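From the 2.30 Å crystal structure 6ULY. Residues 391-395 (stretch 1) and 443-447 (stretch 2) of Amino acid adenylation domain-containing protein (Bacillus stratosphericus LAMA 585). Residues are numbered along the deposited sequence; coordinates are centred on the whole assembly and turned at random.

Stretch 1 (391-395) TIRIV
Stretch 2, residues 443-447: LGFLH

Two strands of one chain meet here by side-chain packing. Residues 391-395 form the first strand and residues 443-447 belong to the second, which starts before residue 443. Their axes come within 6.8 Å, and their N-to-C directions differ by 116°, so the strands cross obliquely. No hydrogen bond links them. The contact is small, burying 213 Å² over both sides. Register is set by Ile-394 and Phe-445, whose CA atoms lie 6.2 Å apart.

The backbone is extended throughout. Phi/psi is -115/145 at Ile-392, -143/158 at Arg-393 and -119/127 at Ile-394. Across the contact it is -179/-169 at Gly-444, -143/166 at Phe-445 and -111/141 at Leu-446. Gly-444 is thus almost fully stretched. Side chains alternate along the first strand: Ile-392 and Ile-394 start toward the second strand, and Arg-393 between them starts away. In the second strand Leu-446 points toward the first, while Leu-443 and Phe-445 point away.

Ile-394 is the centre of the contact. Its chi1 is -48° (m) and its chi2 is -67° (m). Its CG1 lies 3.9 Å from Leu-446 CG, an apolar contact, and 4.0 Å from Phe-445 CA. Both branches reach Gly-444 O: Ile-394 CG2 lies 3.3 Å from it, and Ile-394 CD1 lies 3.9 Å from Gly-444 O. Gly-444 has no side chain; an ideal CB there would point sideways and sit 4.7 Å from Ile-394 CD1.

Leu-446 has chi1 -81° (m) and chi2 166° (t). This conformation carries CD1 to the first strand, where it lies 3.7 Å from Ile-392 O and 4.2 Å from Arg-393 CA. The leucine thus packs on backbone as well as on the Ile-394 side chain. Ile-392 has chi1 -50° (m) and chi2 180° (t). Its side chain comes no nearer than 4.6 Å to the other strand, so its closest contact is through the carbonyl oxygen.

Phe-445 takes chi1 60° (p) and chi2 93°. Its ring leaves on the far side of its strand, and the backbone CA makes its closest contact. Arg-393 has chi1 74° (p), with chi2 171°, chi3 -177° and chi4 -179°, a nearly straight chain. Its NE and NH2 are hydrogen-bonded elsewhere in the structure. Thr-391 (chi1 -49°, m), Val-395 (chi1 -62°, m), Leu-443 (chi1 -58°, m; chi2 177°, t) and His-447 (chi1 173°, t; chi2 93°) make no contact across the pair.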

ATOM      1  N   THR A 391       2.918  12.892 -24.451  1.00 34.41           N
ATOM      2  CA  THR A 391       2.386  11.762 -25.198  1.00 37.28           C
ATOM      3  C   THR A 391       1.664  10.847 -24.220  1.00 35.27           C
ATOM      4  O   THR A 391       2.188  10.544 -23.145  1.00 38.33           O
ATOM      5  CB  THR A 391       3.489  10.987 -25.931  1.00 37.54           C
ATOM      6  OG1 THR A 391       4.325  11.899 -26.658  1.00 40.65           O
ATOM      7  CG2 THR A 391       2.871  10.014 -26.908  1.00 34.81           C
ATOM      8  N   ILE A 392       0.459  10.431 -24.585  1.00 37.15           N
ATOM      9  CA  ILE A 392      -0.312   9.478 -23.803  1.00 39.83           C
ATOM     10  C   ILE A 392      -0.464   8.211 -24.625  1.00 37.38           C
ATOM     11  O   ILE A 392      -0.576   8.263 -25.854  1.00 40.43           O
ATOM     12  CB  ILE A 392      -1.696  10.037 -23.414  1.00 39.25           C
ATOM     13  CG1 ILE A 392      -1.541  11.425 -22.793  1.00 45.90           C
ATOM     14  CG2 ILE A 392      -2.399   9.077 -22.467  1.00 36.94           C
ATOM     15  CD1 ILE A 392      -2.833  12.046 -22.374  1.00 42.43           C
ATOM     16  N   ARG A 393      -0.464   7.067 -23.946  1.00 36.77           N
ATOM     17  CA  ARG A 393      -0.781   5.808 -24.600  1.00 40.23           C
ATOM     18  C   ARG A 393      -1.573   4.940 -23.636  1.00 40.14           C
ATOM     19  O   ARG A 393      -1.540   5.130 -22.417  1.00 42.48           O
ATOM     20  CB  ARG A 393       0.481   5.075 -25.089  1.00 38.04           C
ATOM     21  CG  ARG A 393       1.312   4.416 -23.996  1.00 45.49           C
ATOM     22  CD  ARG A 393       2.408   3.539 -24.598  1.00 41.21           C
ATOM     23  NE  ARG A 393       3.176   2.829 -23.579  1.00 43.96           N
ATOM     24  CZ  ARG A 393       4.192   2.010 -23.839  1.00 47.08           C
ATOM     25  NH1 ARG A 393       4.578   1.794 -25.091  1.00 43.82           N
ATOM     26  NH2 ARG A 393       4.828   1.409 -22.844  1.00 40.42           N
ATOM     27  N   ILE A 394      -2.306   3.993 -24.212  1.00 38.96           N
ATOM     28  CA  ILE A 394      -3.109   3.029 -23.474  1.00 44.28           C
ATOM     29  C   ILE A 394      -2.569   1.642 -23.797  1.00 43.07           C
ATOM     30  O   ILE A 394      -2.449   1.281 -24.973  1.00 43.24           O
ATOM     31  CB  ILE A 394      -4.600   3.137 -23.847  1.00 42.11           C
ATOM     32  CG1 ILE A 394      -5.069   4.598 -23.824  1.00 45.60           C
ATOM     33  CG2 ILE A 394      -5.437   2.270 -22.926  1.00 41.60           C
ATOM     34  CD1 ILE A 394      -5.085   5.244 -22.447  1.00 42.71           C
ATOM     35  N   VAL A 395      -2.243   0.866 -22.759  1.00 43.60           N
ATOM     36  CA  VAL A 395      -1.643  -0.452 -22.922  1.00 44.26           C
ATOM     37  C   VAL A 395      -2.438  -1.479 -22.127  1.00 47.41           C
ATOM     38  O   VAL A 395      -3.200  -1.145 -21.218  1.00 42.76           O
ATOM     39  CB  VAL A 395      -0.162  -0.476 -22.484  1.00 41.64           C
ATOM     40  CG1 VAL A 395       0.659   0.468 -23.342  1.00 43.52           C
ATOM     41  CG2 VAL A 395      -0.033  -0.115 -21.010  1.00 45.46           C
ATOM     42  N   LEU A 443      -7.090   3.819 -15.476  1.00 46.75           N
ATOM     43  CA  LEU A 443      -7.640   3.112 -16.620  1.00 46.41           C
ATOM     44  C   LEU A 443      -8.417   4.086 -17.491  1.00 49.26           C
ATOM     45  O   LEU A 443      -9.089   4.991 -16.983  1.00 47.39           O
ATOM     46  CB  LEU A 443      -8.555   1.970 -16.176  1.00 45.08           C
ATOM     47  CG  LEU A 443      -7.918   0.908 -15.279  1.00 51.38           C
ATOM     48  CD1 LEU A 443      -8.959  -0.116 -14.865  1.00 48.34           C
ATOM     49  CD2 LEU A 443      -6.753   0.230 -15.982  1.00 51.50           C
ATOM     50  N   GLY A 444      -8.318   3.899 -18.801  1.00 45.10           N
ATOM     51  CA  GLY A 444      -9.049   4.740 -19.723  1.00 45.25           C
ATOM     52  C   GLY A 444      -8.791   4.309 -21.147  1.00 43.71           C
ATOM     53  O   GLY A 444      -8.217   3.248 -21.402  1.00 47.16           O
ATOM     54  N   PHE A 445      -9.223   5.154 -22.079  1.00 45.60           N
ATOM     55  CA  PHE A 445      -9.039   4.888 -23.493  1.00 43.96           C
ATOM     56  C   PHE A 445      -8.743   6.196 -24.210  1.00 48.38           C
ATOM     57  O   PHE A 445      -8.915   7.287 -23.664  1.00 50.16           O
ATOM     58  CB  PHE A 445     -10.270   4.200 -24.101  1.00 42.49           C
ATOM     59  CG  PHE A 445     -11.529   4.999 -23.986  1.00 50.62           C
ATOM     60  CD1 PHE A 445     -11.921   5.848 -25.010  1.00 48.74           C
ATOM     61  CD2 PHE A 445     -12.322   4.905 -22.856  1.00 52.47           C
ATOM     62  CE1 PHE A 445     -13.080   6.589 -24.907  1.00 48.28           C
ATOM     63  CE2 PHE A 445     -13.484   5.648 -22.745  1.00 49.65           C
ATOM     64  CZ  PHE A 445     -13.864   6.488 -23.774  1.00 50.59           C
ATOM     65  N   LEU A 446      -8.274   6.069 -25.445  1.00 45.14           N
ATOM     66  CA  LEU A 446      -8.066   7.200 -26.332  1.00 46.17           C
ATOM     67  C   LEU A 446      -9.077   7.122 -27.466  1.00 47.80           C
ATOM     68  O   LEU A 446      -9.400   6.033 -27.950  1.00 49.26           O
ATOM     69  CB  LEU A 446      -6.636   7.218 -26.880  1.00 44.79           C
ATOM     70  CG  LEU A 446      -5.582   7.804 -25.935  1.00 49.76           C
ATOM     71  CD1 LEU A 446      -4.174   7.473 -26.403  1.00 41.13           C
ATOM     72  CD2 LEU A 446      -5.746   9.310 -25.814  1.00 42.69           C
ATOM     73  N   HIS A 447      -9.594   8.279 -27.864  1.00 46.28           N
ATOM     74  CA  HIS A 447     -10.602   8.362 -28.915  1.00 48.14           C
ATOM     75  C   HIS A 447     -10.362   9.672 -29.647  1.00 52.36           C
ATOM     76  O   HIS A 447     -10.525  10.745 -29.059  1.00 52.70           O
ATOM     77  CB  HIS A 447     -12.011   8.299 -28.330  1.00 51.30           C
ATOM     78  CG  HIS A 447     -13.095   8.532 -29.336  1.00 53.30           C
ATOM     79  ND1 HIS A 447     -13.711   7.506 -30.018  1.00 54.85           N
ATOM     80  CD2 HIS A 447     -13.673   9.676 -29.773  1.00 53.42           C
ATOM     81  CE1 HIS A 447     -14.621   8.007 -30.835  1.00 58.72           C
ATOM     82  NE2 HIS A 447     -14.617   9.321 -30.706  1.00 53.71           N
TER